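Local coordinates for protein 6-pyruvoyl tetrahydropterin synthase (Plasmodium falciparum, PDB 1Y13) that binds a zinc ion and biopterin as a six-chain member of the 6-pyruvoyl tetrahydropterin synthase family, a group of T-fold proteins, at residues 32-37 and 50-55; 54-59 and 164-169; 89-94 and 128-133. All coordinates share one frame; numbering follows the deposited sequence.

Interaction 1 of 3, residues 32-37 and 50-55; sequences SFNCAH and GHNYNV. With ZN (zinc ion), chain D; BIO (biopterin), chain E.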
loop_
_atom_site.group_PDB
_atom_site.type_symbol
_atom_site.label_atom_id
_atom_site.label_comp_id
_atom_site.label_asym_id
_atom_site.label_seq_id
_atom_site.Cartn_x
_atom_site.Cartn_y
_atom_site.Cartn_z
ATOM N N SER A 32 -5.636 -15.236 -1.028
ATOM C CA SER A 32 -5.397 -15.466 0.387
ATOM C C SER A 32 -6.031 -16.738 0.910
ATOM O O SER A 32 -7.017 -17.222 0.368
ATOM C CB SER A 32 -5.952 -14.288 1.188
ATOM O OG SER A 32 -5.181 -13.140 0.888
ATOM N N PHE A 33 -5.436 -17.271 1.958
ATOM C CA PHE A 33 -6.079 -18.289 2.751
ATOM C C PHE A 33 -5.899 -17.941 4.233
ATOM O O PHE A 33 -4.791 -17.635 4.683
ATOM C CB PHE A 33 -5.590 -19.699 2.383
ATOM C CG PHE A 33 -4.093 -19.874 2.361
ATOM C CD1 PHE A 33 -3.353 -19.524 1.244
ATOM C CD2 PHE A 33 -3.441 -20.492 3.424
ATOM C CE1 PHE A 33 -1.973 -19.705 1.210
ATOM C CE2 PHE A 33 -2.051 -20.687 3.400
ATOM C CZ PHE A 33 -1.314 -20.299 2.293
ATOM N N ASN A 34 -7.005 -17.960 4.977
ATOM C CA ASN A 34 -6.974 -17.593 6.389
ATOM C C ASN A 34 -7.014 -18.854 7.232
ATOM O O ASN A 34 -8.059 -19.503 7.312
ATOM C CB ASN A 34 -8.142 -16.645 6.762
ATOM C CG ASN A 34 -8.307 -15.490 5.765
ATOM O OD1 ASN A 34 -7.339 -14.997 5.185
ATOM N ND2 ASN A 34 -9.521 -15.072 5.564
ATOM N N CYS A 35 -5.883 -19.192 7.851
ATOM C CA CYS A 35 -5.705 -20.491 8.523
ATOM C C CYS A 35 -5.166 -20.381 9.948
ATOM O O CYS A 35 -4.473 -19.413 10.282
ATOM C CB CYS A 35 -4.730 -21.345 7.713
ATOM S SG CYS A 35 -5.464 -21.910 6.167
ATOM N N ALA A 36 -5.470 -21.386 10.762
ATOM C CA ALA A 36 -4.843 -21.562 12.043
ATOM C C ALA A 36 -3.655 -22.520 11.911
ATOM O O ALA A 36 -3.625 -23.363 11.005
ATOM C CB ALA A 36 -5.869 -22.091 13.084
ATOM N N HIS A 37 -2.681 -22.399 12.809
ATOM C CA HIS A 37 -1.534 -23.306 12.814
ATOM C C HIS A 37 -0.716 -23.083 14.086
ATOM O O HIS A 37 -0.952 -22.121 14.829
ATOM C CB HIS A 37 -0.650 -23.075 11.558
ATOM C CG HIS A 37 0.399 -22.015 11.736
ATOM N ND1 HIS A 37 1.749 -22.269 11.590
ATOM C CD2 HIS A 37 0.298 -20.697 12.039
ATOM C CE1 HIS A 37 2.433 -21.153 11.785
ATOM N NE2 HIS A 37 1.577 -20.182 12.057
ATOM N N GLY A 50 -3.086 -17.837 14.179
ATOM C CA GLY A 50 -3.470 -17.876 12.784
ATOM C C GLY A 50 -2.945 -16.722 11.977
ATOM O O GLY A 50 -2.370 -15.796 12.523
ATOM N N HIS A 51 -3.157 -16.791 10.667
ATOM C CA HIS A 51 -2.681 -15.798 9.718
ATOM C C HIS A 51 -3.603 -15.680 8.512
ATOM O O HIS A 51 -4.283 -16.629 8.147
ATOM C CB HIS A 51 -1.285 -16.174 9.198
ATOM C CG HIS A 51 -0.257 -16.245 10.268
ATOM N ND1 HIS A 51 0.179 -15.128 10.942
ATOM C CD2 HIS A 51 0.413 -17.297 10.798
ATOM C CE1 HIS A 51 1.073 -15.486 11.845
ATOM N NE2 HIS A 51 1.221 -16.796 11.786
ATOM N N ASN A 52 -3.617 -14.484 7.927
ATOM C CA ASN A 52 -4.038 -14.287 6.544
ATOM C C ASN A 52 -2.812 -14.541 5.686
ATOM O O ASN A 52 -1.911 -13.716 5.642
ATOM C CB ASN A 52 -4.540 -12.844 6.323
ATOM C CG ASN A 52 -5.593 -12.411 7.334
ATOM O OD1 ASN A 52 -5.564 -11.277 7.856
ATOM N ND2 ASN A 52 -6.537 -13.290 7.607
ATOM N N TYR A 53 -2.731 -15.690 5.038
ATOM C CA TYR A 53 -1.594 -15.929 4.156
ATOM C C TYR A 53 -1.947 -15.408 2.788
ATOM O O TYR A 53 -3.096 -15.517 2.353
ATOM C CB TYR A 53 -1.266 -17.388 4.036
ATOM C CG TYR A 53 -0.792 -18.080 5.283
ATOM C CD1 TYR A 53 -1.705 -18.671 6.171
ATOM C CD2 TYR A 53 0.578 -18.217 5.543
ATOM C CE1 TYR A 53 -1.259 -19.361 7.307
ATOM C CE2 TYR A 53 1.030 -18.908 6.659
ATOM C CZ TYR A 53 0.104 -19.486 7.536
ATOM O OH TYR A 53 0.560 -20.154 8.650
ATOM N N ASN A 54 -0.965 -14.825 2.120
ATOM C CA ASN A 54 -1.181 -14.228 0.825
ATOM C C ASN A 54 -0.157 -14.738 -0.177
ATOM O O ASN A 54 1.024 -14.813 0.123
ATOM C CB ASN A 54 -1.109 -12.714 0.957
ATOM C CG ASN A 54 -1.489 -12.007 -0.310
ATOM O OD1 ASN A 54 -0.623 -11.506 -1.023
ATOM N ND2 ASN A 54 -2.785 -11.977 -0.620
ATOM N N VAL A 55 -0.622 -15.065 -1.368
ATOM C CA VAL A 55 0.223 -15.661 -2.421
ATOM C C VAL A 55 0.344 -14.759 -3.642
ATOM O O VAL A 55 -0.660 -14.263 -4.162
ATOM C CB VAL A 55 -0.348 -17.037 -2.846
ATOM C CG1 VAL A 55 0.453 -17.671 -3.968
ATOM C CG2 VAL A 55 -0.386 -17.975 -1.625
HETATM ZN ZN ZN D . 2.564 -18.264 12.833
HETATM N N1 BIO E . 9.945 -17.866 10.661
HETATM N N2 BIO E . 11.049 -18.280 8.656
HETATM C C2 BIO E . 9.914 -18.353 9.405
HETATM N N3 BIO E . 8.760 -18.886 8.947
HETATM C C4A BIO E . 7.557 -18.492 11.020
HETATM C C8A BIO E . 8.843 -17.922 11.469
HETATM N N8 BIO E . 8.910 -17.441 12.740
HETATM C C7 BIO E . 7.855 -17.463 13.585
HETATM C C6 BIO E . 6.641 -17.973 13.174
HETATM N N5 BIO E . 6.537 -18.477 11.914
HETATM C C9 BIO E . 5.451 -18.003 14.112
HETATM O O9 BIO E . 4.518 -19.109 13.811
HETATM C C10 BIO E . 4.663 -16.649 14.186
HETATM O O10 BIO E . 3.559 -16.643 13.259
HETATM C C11 BIO E . 5.479 -15.362 13.971
#
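At the zinc site, an antiparallel strand pair brings His37 of residues 32-37 and His51 of residues 50-55 onto one metal. The zinc ion lies 2.3 Å from His37 NE2 and 2.2 Å from His51 NE2. Neither ring covers the other; their planes stand 51° apart, with His37 NE2 sitting at the edge of the His51 ring and in its plane. His49 is the third histidine of the site, and O9 and O10 of biopterin also bind the metal. His37 CG lies between its backbone N and carbonyl carbon (chi1 88°), which swings the imidazole toward residues 50-55; there Tyr53 OH stands over the ring centre, 3.4 Å from CD2. ND1 of His37 is held by Ser133 OG, and ND1 of His51 meets the side-chain amide of Asn52 of a second subunit.

Farther along the same face, Tyr53 CB packs over the Phe33 ring as a CH-pi contact, 3.5 Å from its centroid. The two aromatic rings are nearly parallel, 12° apart, but offset so far that little of one lies over the other. Val55 CG2 fills in at the Phe33 edge, 3.7 Å from CE1, and helices 72-86 and 135-150 pack against this apolar side. On the reverse face Asn54 ND2 donates to Ser32 OG at 3.1 Å, exactly in its amide plane; Ser28 O takes a bond from the same nitrogen. Paired backbone bonds link Phe33 with Tyr53 and Cys35 with His51. Three histidines on an antiparallel sheet, backed by two helices and holding one zinc ion, are characteristic of the 6-pyruvoyl tetrahydropterin synthase family within the T-fold.

Interaction 2 of 3, residues 54-59 and 164-169; sequences NVSLKV and EISVSE. With BIO (biopterin), chain E.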
loop_
_atom_site.group_PDB
_atom_site.type_symbol
_atom_site.label_atom_id
_atom_site.label_comp_id
_atom_site.label_asym_id
_atom_site.label_seq_id
_atom_site.Cartn_x
_atom_site.Cartn_y
_atom_site.Cartn_z
ATOM N N ASN A 54 -0.965 -14.825 2.120
ATOM C CA ASN A 54 -1.181 -14.228 0.825
ATOM C C ASN A 54 -0.157 -14.738 -0.177
ATOM O O ASN A 54 1.024 -14.813 0.123
ATOM C CB ASN A 54 -1.109 -12.714 0.957
ATOM C CG ASN A 54 -1.489 -12.007 -0.310
ATOM O OD1 ASN A 54 -0.623 -11.506 -1.023
ATOM N ND2 ASN A 54 -2.785 -11.977 -0.620
ATOM N N VAL A 55 -0.622 -15.065 -1.368
ATOM C CA VAL A 55 0.223 -15.661 -2.421
ATOM C C VAL A 55 0.344 -14.759 -3.642
ATOM O O VAL A 55 -0.660 -14.263 -4.162
ATOM C CB VAL A 55 -0.348 -17.037 -2.846
ATOM C CG1 VAL A 55 0.453 -17.671 -3.968
ATOM C CG2 VAL A 55 -0.386 -17.975 -1.625
ATOM N N SER A 56 1.573 -14.535 -4.086
ATOM C CA SER A 56 1.835 -13.914 -5.371
ATOM C C SER A 56 2.662 -14.845 -6.254
ATOM O O SER A 56 3.536 -15.541 -5.767
ATOM C CB SER A 56 2.547 -12.572 -5.202
ATOM O OG SER A 56 3.917 -12.778 -4.942
ATOM N N LEU A 57 2.352 -14.859 -7.547
ATOM C CA LEU A 57 2.951 -15.751 -8.529
ATOM C C LEU A 57 3.624 -14.980 -9.661
ATOM O O LEU A 57 3.036 -14.070 -10.237
ATOM C CB LEU A 57 1.882 -16.650 -9.151
ATOM C CG LEU A 57 2.281 -17.599 -10.296
ATOM C CD1 LEU A 57 3.353 -18.590 -9.853
ATOM C CD2 LEU A 57 1.049 -18.367 -10.806
ATOM N N LYS A 58 4.846 -15.379 -9.986
ATOM C CA LYS A 58 5.572 -14.794 -11.090
ATOM C C LYS A 58 6.151 -15.907 -11.974
ATOM O O LYS A 58 6.636 -16.921 -11.464
ATOM C CB LYS A 58 6.665 -13.897 -10.536
ATOM C CG LYS A 58 7.625 -13.364 -11.546
ATOM C CD LYS A 58 8.508 -12.344 -10.898
ATOM C CE LYS A 58 9.746 -12.996 -10.330
ATOM N NZ LYS A 58 10.724 -11.929 -9.985
ATOM N N VAL A 59 6.039 -15.740 -13.291
ATOM C CA VAL A 59 6.608 -16.686 -14.251
ATOM C C VAL A 59 7.491 -15.955 -15.261
ATOM O O VAL A 59 7.198 -14.842 -15.670
ATOM C CB VAL A 59 5.542 -17.645 -14.955
ATOM C CG1 VAL A 59 4.439 -18.083 -13.966
ATOM C CG2 VAL A 59 4.897 -17.002 -16.150
ATOM N N GLU A 164 8.048 -18.690 -9.673
ATOM C CA GLU A 164 8.365 -18.221 -8.342
ATOM C C GLU A 164 7.078 -17.836 -7.632
ATOM O O GLU A 164 6.222 -17.155 -8.204
ATOM C CB GLU A 164 9.277 -17.013 -8.455
ATOM C CG GLU A 164 9.854 -16.512 -7.159
ATOM C CD GLU A 164 10.552 -15.182 -7.360
ATOM O OE1 GLU A 164 11.716 -15.160 -7.840
ATOM O OE2 GLU A 164 9.926 -14.155 -7.047
ATOM N N ILE A 165 6.920 -18.290 -6.394
ATOM C CA ILE A 165 5.835 -17.784 -5.575
ATOM C C ILE A 165 6.360 -17.144 -4.293
ATOM O O ILE A 165 7.362 -17.584 -3.709
ATOM C CB ILE A 165 4.746 -18.855 -5.203
ATOM C CG1 ILE A 165 5.286 -19.870 -4.237
ATOM C CG2 ILE A 165 4.165 -19.593 -6.400
ATOM C CD1 ILE A 165 4.304 -20.159 -3.190
ATOM N N SER A 166 5.681 -16.096 -3.870
ATOM C CA SER A 166 5.914 -15.504 -2.586
ATOM C C SER A 166 4.714 -15.831 -1.732
ATOM O O SER A 166 3.570 -15.681 -2.171
ATOM C CB SER A 166 6.021 -13.994 -2.721
ATOM O OG SER A 166 7.299 -13.637 -3.212
ATOM N N VAL A 167 4.963 -16.268 -0.509
ATOM C CA VAL A 167 3.877 -16.501 0.436
ATOM C C VAL A 167 4.153 -15.629 1.645
ATOM O O VAL A 167 5.172 -15.821 2.319
ATOM C CB VAL A 167 3.747 -17.977 0.889
ATOM C CG1 VAL A 167 2.549 -18.125 1.836
ATOM C CG2 VAL A 167 3.571 -18.913 -0.282
ATOM N N SER A 168 3.260 -14.677 1.925
ATOM C CA SER A 168 3.406 -13.898 3.131
ATOM C C SER A 168 2.525 -14.447 4.250
ATOM O O SER A 168 1.362 -14.784 4.022
ATOM C CB SER A 168 3.112 -12.425 2.862
ATOM O OG SER A 168 1.757 -12.261 2.527
ATOM N N GLU A 169 3.070 -14.536 5.461
ATOM C CA GLU A 169 2.258 -14.903 6.627
ATOM C C GLU A 169 1.605 -13.687 7.247
ATOM O O GLU A 169 0.622 -13.799 7.963
ATOM C CB GLU A 169 3.050 -15.715 7.662
ATOM C CG GLU A 169 3.998 -14.943 8.554
ATOM C CD GLU A 169 4.389 -15.729 9.821
ATOM O OE1 GLU A 169 4.342 -16.996 9.823
ATOM O OE2 GLU A 169 4.732 -15.068 10.835
HETATM N N1 BIO E . 9.945 -17.866 10.661
HETATM N N2 BIO E . 11.049 -18.280 8.656
HETATM C C2 BIO E . 9.914 -18.353 9.405
HETATM N N3 BIO E . 8.760 -18.886 8.947
HETATM C C4A BIO E . 7.557 -18.492 11.020
HETATM C C8A BIO E . 8.843 -17.922 11.469
HETATM N N8 BIO E . 8.910 -17.441 12.740
HETATM C C7 BIO E . 7.855 -17.463 13.585
HETATM C C6 BIO E . 6.641 -17.973 13.174
HETATM N N5 BIO E . 6.537 -18.477 11.914
HETATM C C9 BIO E . 5.451 -18.003 14.112
HETATM O O9 BIO E . 4.518 -19.109 13.811
HETATM C C10 BIO E . 4.663 -16.649 14.186
HETATM O O10 BIO E . 3.559 -16.643 13.259
HETATM C C11 BIO E . 5.479 -15.362 13.971
HETATM O O HOH W 1 12.768 -13.322 -9.193
#
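Lys58 CE lies above one face of the Glu164 carboxylate, 3.5 Å from OE2, and NZ is on that same side. A water sits closer to the carboxylate plane, beyond OE1; it accepts from Lys58 NZ and donates to Glu164 OE1, which also bonds Tyr162 OH. The direct salt bridge, Lys58 NZ to Glu164 OE2, is long at 3.8 Å, so the water does part of the linking. Both side chains run alongside each other away from the sheet, and the bend in the lysine at chi3 (90°) tips its end over the glutamate.

Beneath them runs the antiparallel pairing of strands 49-62 and 162-168, inner strands of the T-fold sheet. Asn54 with Ser168, Ser56 with Ser166 and Lys58 with Glu164 are hydrogen-bonded pairs, each closed by two backbone bonds; Lys58 N to Glu164 O, at 2.9 Å, is the straightest (167°). On this face Ser56 OG rests 3.3 Å from Ser166 CB, and Ser168 OG comes equally near Asn54 CB. The opposite face is apolar: Leu57 CD1 touches Ile165 CG2 at 3.7 Å, while Val55 and Val167 meet more loosely through their CG2 methyls. Helices 72-86 and 135-150 pack against that side. Past Ser168 the backbone changes direction, and Glu169 heads into the pocket, with OE2 3.1 Å from biopterin O10.

Interaction 3 of 3, residues 89-94 and 128-133; sequences HFILPI and LPIKHS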
loop_
_atom_site.group_PDB
_atom_site.type_symbol
_atom_site.label_atom_id
_atom_site.label_comp_id
_atom_site.label_asym_id
_atom_site.label_seq_id
_atom_site.Cartn_x
_atom_site.Cartn_y
_atom_site.Cartn_z
ATOM N N HIS A 89 -9.004 -23.352 7.509
ATOM C CA HIS A 89 -8.670 -24.609 8.133
ATOM C C HIS A 89 -7.575 -24.407 9.144
ATOM O O HIS A 89 -6.890 -23.385 9.120
ATOM C CB HIS A 89 -8.144 -25.580 7.063
ATOM C CG HIS A 89 -9.190 -26.022 6.105
ATOM N ND1 HIS A 89 -9.281 -25.524 4.825
ATOM C CD2 HIS A 89 -10.207 -26.904 6.245
ATOM C CE1 HIS A 89 -10.300 -26.096 4.206
ATOM N NE2 HIS A 89 -10.879 -26.936 5.048
ATOM N N PHE A 90 -7.392 -25.417 9.986
ATOM C CA PHE A 90 -6.160 -25.612 10.702
ATOM C C PHE A 90 -5.215 -26.418 9.808
ATOM O O PHE A 90 -5.584 -27.489 9.277
ATOM C CB PHE A 90 -6.391 -26.296 12.064
ATOM C CG PHE A 90 -5.125 -26.674 12.768
ATOM C CD1 PHE A 90 -4.443 -25.750 13.553
ATOM C CD2 PHE A 90 -4.609 -27.956 12.657
ATOM C CE1 PHE A 90 -3.280 -26.090 14.190
ATOM C CE2 PHE A 90 -3.435 -28.306 13.303
ATOM C CZ PHE A 90 -2.760 -27.367 14.068
ATOM N N ILE A 91 -4.015 -25.874 9.600
ATOM C CA ILE A 91 -2.997 -26.551 8.800
ATOM C C ILE A 91 -2.284 -27.611 9.641
ATOM O O ILE A 91 -1.606 -27.293 10.593
ATOM C CB ILE A 91 -1.955 -25.554 8.218
ATOM C CG1 ILE A 91 -2.632 -24.545 7.279
ATOM C CG2 ILE A 91 -0.843 -26.296 7.486
ATOM C CD1 ILE A 91 -1.791 -23.285 7.053
ATOM N N LEU A 92 -2.451 -28.867 9.251
ATOM C CA LEU A 92 -1.860 -30.035 9.909
ATOM C C LEU A 92 -0.677 -30.550 9.093
ATOM O O LEU A 92 -0.866 -31.021 7.975
ATOM C CB LEU A 92 -2.947 -31.111 9.964
ATOM C CG LEU A 92 -3.102 -32.382 10.816
ATOM C CD1 LEU A 92 -2.057 -33.426 10.470
ATOM C CD2 LEU A 92 -3.117 -32.082 12.304
ATOM N N PRO A 93 0.551 -30.460 9.644
ATOM C CA PRO A 93 1.718 -30.950 8.934
ATOM C C PRO A 93 1.953 -32.449 9.175
ATOM O O PRO A 93 2.638 -32.821 10.123
ATOM C CB PRO A 93 2.850 -30.085 9.500
ATOM C CG PRO A 93 2.373 -29.638 10.852
ATOM C CD PRO A 93 0.904 -29.899 10.966
ATOM N N ILE A 94 1.411 -33.288 8.293
ATOM C CA ILE A 94 1.352 -34.718 8.540
ATOM C C ILE A 94 2.711 -35.411 8.622
ATOM O O ILE A 94 2.800 -36.516 9.158
ATOM C CB ILE A 94 0.338 -35.473 7.631
ATOM C CG1 ILE A 94 0.513 -35.141 6.164
ATOM C CG2 ILE A 94 -1.115 -35.185 8.047
ATOM C CD1 ILE A 94 -0.286 -36.069 5.252
ATOM N N LEU A 128 -1.539 -31.292 5.161
ATOM C CA LEU A 128 -0.551 -31.032 4.142
ATOM C C LEU A 128 0.658 -31.935 4.324
ATOM O O LEU A 128 1.047 -32.201 5.448
ATOM C CB LEU A 128 -0.152 -29.536 4.088
ATOM C CG LEU A 128 -1.261 -28.498 3.858
ATOM C CD1 LEU A 128 -0.669 -27.112 3.778
ATOM C CD2 LEU A 128 -2.081 -28.830 2.577
ATOM N N PRO A 129 1.247 -32.416 3.207
ATOM C CA PRO A 129 2.422 -33.289 3.249
ATOM C C PRO A 129 3.693 -32.482 3.491
ATOM O O PRO A 129 4.561 -32.409 2.620
ATOM C CB PRO A 129 2.421 -33.928 1.849
ATOM C CG PRO A 129 1.791 -32.861 0.956
ATOM C CD PRO A 129 0.776 -32.162 1.832
ATOM N N ILE A 130 3.780 -31.866 4.676
ATOM C CA ILE A 130 4.905 -31.012 5.058
ATOM C C ILE A 130 5.324 -31.345 6.487
ATOM O O ILE A 130 4.505 -31.824 7.271
ATOM C CB ILE A 130 4.538 -29.482 4.903
ATOM C CG1 ILE A 130 3.338 -29.100 5.780
ATOM C CG2 ILE A 130 4.243 -29.139 3.428
ATOM C CD1 ILE A 130 2.978 -27.600 5.733
ATOM N N LYS A 131 6.576 -31.071 6.848
ATOM C CA LYS A 131 7.050 -31.409 8.187
ATOM C C LYS A 131 6.722 -30.331 9.211
ATOM O O LYS A 131 6.528 -30.631 10.386
ATOM C CB LYS A 131 8.556 -31.707 8.244
ATOM C CG LYS A 131 9.089 -32.682 7.234
ATOM C CD LYS A 131 10.576 -32.992 7.490
ATOM C CE LYS A 131 10.830 -33.938 8.686
ATOM N NZ LYS A 131 12.190 -34.631 8.486
ATOM N N HIS A 132 6.684 -29.077 8.765
ATOM C CA HIS A 132 6.323 -27.949 9.615
ATOM C C HIS A 132 5.376 -27.029 8.861
ATOM O O HIS A 132 5.499 -26.863 7.657
ATOM C CB HIS A 132 7.545 -27.130 10.037
ATOM C CG HIS A 132 8.714 -27.937 10.474
ATOM N ND1 HIS A 132 9.558 -28.563 9.582
ATOM C CD2 HIS A 132 9.192 -28.220 11.708
ATOM C CE1 HIS A 132 10.504 -29.199 10.248
ATOM N NE2 HIS A 132 10.299 -29.010 11.540
ATOM N N SER A 133 4.441 -26.415 9.578
ATOM C CA SER A 133 3.563 -25.423 8.971
ATOM C C SER A 133 4.233 -24.040 8.903
ATOM O O SER A 133 3.633 -23.028 9.236
ATOM C CB SER A 133 2.208 -25.344 9.688
ATOM O OG SER A 133 2.374 -25.052 11.068
HETATM O O HOH W 2 0.159 -26.238 12.238
#
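Leu128 O takes two backbone N-H groups: Ile94 N donates to it across the contact at 3.1 Å, and Ile130 N reaches it through a weak bond that closes an inverse gamma turn centred on Pro129. Ile94 CG1 also presses on this oxygen, since it lies between the backbone N and carbonyl carbon of its residue (chi1 50°). In return Leu128 N donates to Leu92 O at 2.9 Å. The two bonds between the segments flank Pro93, which has no N-H of its own to offer, and pair it with Leu128 as a parallel bridge.

Beyond the bridge the second segment curls around the proline. Pro93 CB is 3.3 Å from Ile130 O, and Ile130 CG1 packs 3.9 Å from the same CB. Ile91 points toward the loop, with CG2 as its contact point: that methyl touches Leu128 CD1 at 3.8 Å and Ser133 CB at 3.9 Å. Helix 135-150 adds Ile138 against Ile91 and Tyr141 against Leu128, so this side is buried.

A water spans the polar side, donating to Ile91 O at 2.6 Å and bonded to Ser133 OG at 2.8 Å. The serine, bonded to His37, is a second-shell residue that can orient a zinc ligand. His132 ND1 turns instead to Glu137 at the start of the helix. The arrangement is a two-stranded parallel sheet, 90-93 with 125-128, whose second strand passes through an inverse gamma turn and a loop into helix 135-150 beside the zinc pocket.

How the interactions relate
Interactions 1 and 2 share Asn54 and Val55 and run along strand 49-62, which pairs with 21-41 in the first and 162-168 in the second; their centres are 13 Å apart. They meet where His51 CB lies 3.3 Å from Glu169 O, and both residues reach O10 of the same biopterin. Interaction 3 reaches the metal site through His37: Ser133 OG is hydrogen-bonded to His37 ND1 at 2.9 Å, and Ile91 N probably bonds Ala36 O, also at 2.9 Å. Interactions 2 and 3 do not touch, with nearest atoms about 6 Å apart; interaction 1 lies between them, touching both.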